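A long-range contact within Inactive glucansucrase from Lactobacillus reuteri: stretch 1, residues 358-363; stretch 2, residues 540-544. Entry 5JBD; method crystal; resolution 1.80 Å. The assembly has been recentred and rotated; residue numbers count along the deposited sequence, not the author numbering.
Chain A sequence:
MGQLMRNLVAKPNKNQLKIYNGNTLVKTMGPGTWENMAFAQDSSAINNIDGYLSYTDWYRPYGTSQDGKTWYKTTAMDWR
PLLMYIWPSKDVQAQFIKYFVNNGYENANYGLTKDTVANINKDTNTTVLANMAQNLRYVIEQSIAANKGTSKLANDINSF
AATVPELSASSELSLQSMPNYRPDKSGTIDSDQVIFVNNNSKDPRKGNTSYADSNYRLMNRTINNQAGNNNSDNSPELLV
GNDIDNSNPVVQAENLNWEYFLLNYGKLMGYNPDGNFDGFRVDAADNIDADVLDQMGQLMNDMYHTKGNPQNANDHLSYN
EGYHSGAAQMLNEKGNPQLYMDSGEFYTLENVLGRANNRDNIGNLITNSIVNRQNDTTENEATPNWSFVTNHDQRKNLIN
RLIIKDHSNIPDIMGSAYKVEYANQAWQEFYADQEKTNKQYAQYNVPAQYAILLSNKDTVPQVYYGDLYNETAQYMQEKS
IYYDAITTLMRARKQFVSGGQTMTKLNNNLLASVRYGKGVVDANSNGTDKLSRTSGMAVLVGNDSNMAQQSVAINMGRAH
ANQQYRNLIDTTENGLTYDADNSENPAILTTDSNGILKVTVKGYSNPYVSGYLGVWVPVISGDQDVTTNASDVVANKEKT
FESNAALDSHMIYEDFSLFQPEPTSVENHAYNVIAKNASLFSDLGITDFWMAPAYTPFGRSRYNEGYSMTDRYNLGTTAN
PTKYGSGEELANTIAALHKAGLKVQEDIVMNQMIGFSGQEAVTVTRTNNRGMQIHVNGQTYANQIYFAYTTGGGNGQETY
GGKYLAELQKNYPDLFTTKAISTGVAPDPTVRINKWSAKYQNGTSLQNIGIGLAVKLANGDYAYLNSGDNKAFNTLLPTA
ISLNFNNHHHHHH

Stretch 1 (358-363) NRDNIG
Stretch 2 (540-544) LVGND

A buried asparagine can tie distant segments together when both ends of its side-chain amide find partners, as Asn 543 does. It follows the strand 540-542, leaving extended geometry at phi/psi -120/20, and faces an irregular segment, 358-363, extended from Arg 359 to Asn 361 (psi 135 to 160) before turning at Ile 362 (-50/-35). Residues 359-362 and 540-543 run in roughly opposite directions. The CA atoms of Ile 362 and Asn 543 lie 6.7 Å apart, the nearest such pair.

Asn 543, chi1 p (73°) and chi2 -15°, points toward the other segment. Its ND2 donates a weak hydrogen bond to Asp 360 O (3.1 Å, 123° at the hydrogen) and another elsewhere in the structure; its OD1 accepts from a water 2.8 Å away. That water also accepts from Ile 362 N at 2.8 Å, satisfying a backbone donor too. Arg 359, chi m,t,t, donates from NH1 to Asn 543 O (2.9 Å, 157°), the oxygen at the guanidinium edge, near its plane; its NE, NH1 and NH2 also bond elsewhere.

Ile 362 (chi1 t, chi2 p) supplies the apolar contact, CD1 to Val 541 CG1 at 4.2 Å; CD1 also packs against the amide, 4.0 Å from Asn 543 CG. Asn 361 (chi1 t) points away; its OD1 caps Gly 363 N at 2.9 Å, before the turn leading into a helix.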

ATOM      1  N   ASN A 358      14.964  26.897  -3.902  1.00 35.26           N
ATOM      2  CA  ASN A 358      15.497  26.407  -2.617  1.00 34.40           C
ATOM      3  C   ASN A 358      16.069  24.997  -2.761  1.00 28.94           C
ATOM      4  O   ASN A 358      15.792  24.119  -1.938  1.00 29.65           O
ATOM      5  CB  ASN A 358      14.410  26.430  -1.519  1.00 36.35           C
ATOM      6  CG  ASN A 358      13.977  27.848  -1.158  1.00 40.97           C
ATOM      7  OD1 ASN A 358      14.801  28.707  -0.807  1.00 44.44           O
ATOM      8  ND2 ASN A 358      12.673  28.104  -1.253  1.00 42.95           N
ATOM      9  N   ARG A 359      16.843  24.784  -3.823  1.00 27.21           N
ATOM     10  CA  ARG A 359      17.538  23.501  -4.031  1.00 26.67           C
ATOM     11  C   ARG A 359      18.680  23.357  -3.034  1.00 26.11           C
ATOM     12  O   ARG A 359      19.423  24.309  -2.812  1.00 25.96           O
ATOM     13  CB  ARG A 359      18.113  23.399  -5.442  1.00 26.83           C
ATOM     14  CG  ARG A 359      17.038  23.256  -6.495  1.00 27.50           C
ATOM     15  CD  ARG A 359      17.603  23.265  -7.899  1.00 28.24           C
ATOM     16  NE  ARG A 359      16.501  23.220  -8.861  1.00 29.59           N
ATOM     17  CZ  ARG A 359      16.574  23.500 -10.162  1.00 30.51           C
ATOM     18  NH1 ARG A 359      17.721  23.825 -10.746  1.00 30.65           N
ATOM     19  NH2 ARG A 359      15.465  23.424 -10.897  1.00 32.69           N
ATOM     20  N   ASP A 360      18.796  22.178  -2.424  1.00 26.21           N
ATOM     21  CA  ASP A 360      19.945  21.860  -1.588  1.00 25.81           C
ATOM     22  C   ASP A 360      21.191  21.769  -2.461  1.00 25.54           C
ATOM     23  O   ASP A 360      21.096  21.635  -3.685  1.00 27.16           O
ATOM     24  CB  ASP A 360      19.745  20.550  -0.837  1.00 24.70           C
ATOM     25  CG  ASP A 360      18.627  20.610   0.220  1.00 25.09           C
ATOM     26  OD1 ASP A 360      17.989  21.664   0.442  1.00 25.32           O
ATOM     27  OD2 ASP A 360      18.418  19.565   0.870  1.00 24.78           O
ATOM     28  N   ASN A 361      22.360  21.892  -1.835  1.00 24.39           N
ATOM     29  CA  ASN A 361      23.610  21.916  -2.568  1.00 24.16           C
ATOM     30  C   ASN A 361      23.883  20.597  -3.294  1.00 23.58           C
ATOM     31  O   ASN A 361      23.565  19.518  -2.790  1.00 23.16           O
ATOM     32  CB  ASN A 361      24.780  22.239  -1.636  1.00 26.10           C
ATOM     33  CG  ASN A 361      26.059  22.497  -2.395  1.00 26.89           C
ATOM     34  OD1 ASN A 361      26.914  21.612  -2.517  1.00 27.30           O
ATOM     35  ND2 ASN A 361      26.177  23.694  -2.959  1.00 27.67           N
ATOM     36  N   ILE A 362      24.481  20.709  -4.479  1.00 23.80           N
ATOM     37  CA  ILE A 362      24.872  19.561  -5.300  1.00 23.70           C
ATOM     38  C   ILE A 362      25.674  18.489  -4.521  1.00 22.56           C
ATOM     39  O   ILE A 362      25.540  17.284  -4.770  1.00 20.67           O
ATOM     40  CB  ILE A 362      25.649  20.036  -6.560  1.00 24.24           C
ATOM     41  CG1 ILE A 362      25.547  19.020  -7.708  1.00 25.30           C
ATOM     42  CG2 ILE A 362      27.107  20.356  -6.234  1.00 25.19           C
ATOM     43  CD1 ILE A 362      24.178  18.946  -8.363  1.00 26.45           C
ATOM     44  N   GLY A 363      26.497  18.933  -3.581  1.00 22.17           N
ATOM     45  CA  GLY A 363      27.298  18.020  -2.760  1.00 21.86           C
ATOM     46  C   GLY A 363      26.526  17.034  -1.889  1.00 21.49           C
ATOM     47  O   GLY A 363      27.087  16.023  -1.452  1.00 20.09           O
ATOM     48  N   LEU A 540      28.076  14.068 -15.400  1.00 23.64           N
ATOM     49  CA  LEU A 540      28.213  15.472 -14.987  1.00 24.67           C
ATOM     50  C   LEU A 540      26.831  16.032 -14.727  1.00 24.57           C
ATOM     51  O   LEU A 540      26.006  16.060 -15.635  1.00 26.05           O
ATOM     52  CB  LEU A 540      28.913  16.295 -16.070  1.00 25.65           C
ATOM     53  CG  LEU A 540      30.434  16.365 -16.010  1.00 28.47           C
ATOM     54  CD1 LEU A 540      31.063  14.988 -15.920  1.00 30.62           C
ATOM     55  CD2 LEU A 540      30.982  17.133 -17.205  1.00 29.59           C
ATOM     56  N   VAL A 541      26.589  16.495 -13.503  1.00 23.72           N
ATOM     57  CA  VAL A 541      25.309  17.035 -13.123  1.00 24.07           C
ATOM     58  C   VAL A 541      25.461  18.353 -12.373  1.00 26.05           C
ATOM     59  O   VAL A 541      26.179  18.416 -11.370  1.00 26.04           O
ATOM     60  CB  VAL A 541      24.551  16.032 -12.238  1.00 24.61           C
ATOM     61  CG1 VAL A 541      23.253  16.643 -11.720  1.00 25.29           C
ATOM     62  CG2 VAL A 541      24.283  14.761 -13.025  1.00 23.96           C
ATOM     63  N   GLY A 542      24.766  19.391 -12.862  1.00 26.81           N
ATOM     64  CA  GLY A 542      24.675  20.702 -12.196  1.00 26.78           C
ATOM     65  C   GLY A 542      23.233  21.097 -11.945  1.00 27.59           C
ATOM     66  O   GLY A 542      22.349  20.683 -12.696  1.00 27.94           O
ATOM     67  N   ASN A 543      22.981  21.842 -10.866  1.00 27.08           N
ATOM     68  CA  ASN A 543      21.613  22.235 -10.493  1.00 26.60           C
ATOM     69  C   ASN A 543      21.406  23.760 -10.453  1.00 26.03           C
ATOM     70  O   ASN A 543      20.469  24.240  -9.812  1.00 26.45           O
ATOM     71  CB  ASN A 543      21.205  21.594  -9.155  1.00 26.03           C
ATOM     72  CG  ASN A 543      21.895  22.215  -7.946  1.00 25.94           C
ATOM     73  OD1 ASN A 543      22.874  22.939  -8.076  1.00 25.08           O
ATOM     74  ND2 ASN A 543      21.357  21.936  -6.754  1.00 26.51           N
ATOM     75  N   ASP A 544      22.273  24.509 -11.127  1.00 27.21           N
ATOM     76  CA  ASP A 544      22.139  25.974 -11.242  1.00 28.63           C
ATOM     77  C   ASP A 544      21.948  26.316 -12.718  1.00 30.16           C
ATOM     78  O   ASP A 544      22.882  26.235 -13.519  1.00 29.29           O
ATOM     79  CB  ASP A 544      23.368  26.688 -10.648  1.00 30.46           C
ATOM     80  CG  ASP A 544      23.369  28.202 -10.893  1.00 30.81           C
ATOM     81  OD1 ASP A 544      22.329  28.786 -11.262  1.00 30.52           O
ATOM     82  OD2 ASP A 544      24.430  28.810 -10.707  1.00 30.82           O
TER
HETATM   83  O   HOH W   1      24.136  23.245  -5.623  1.00 25.58           O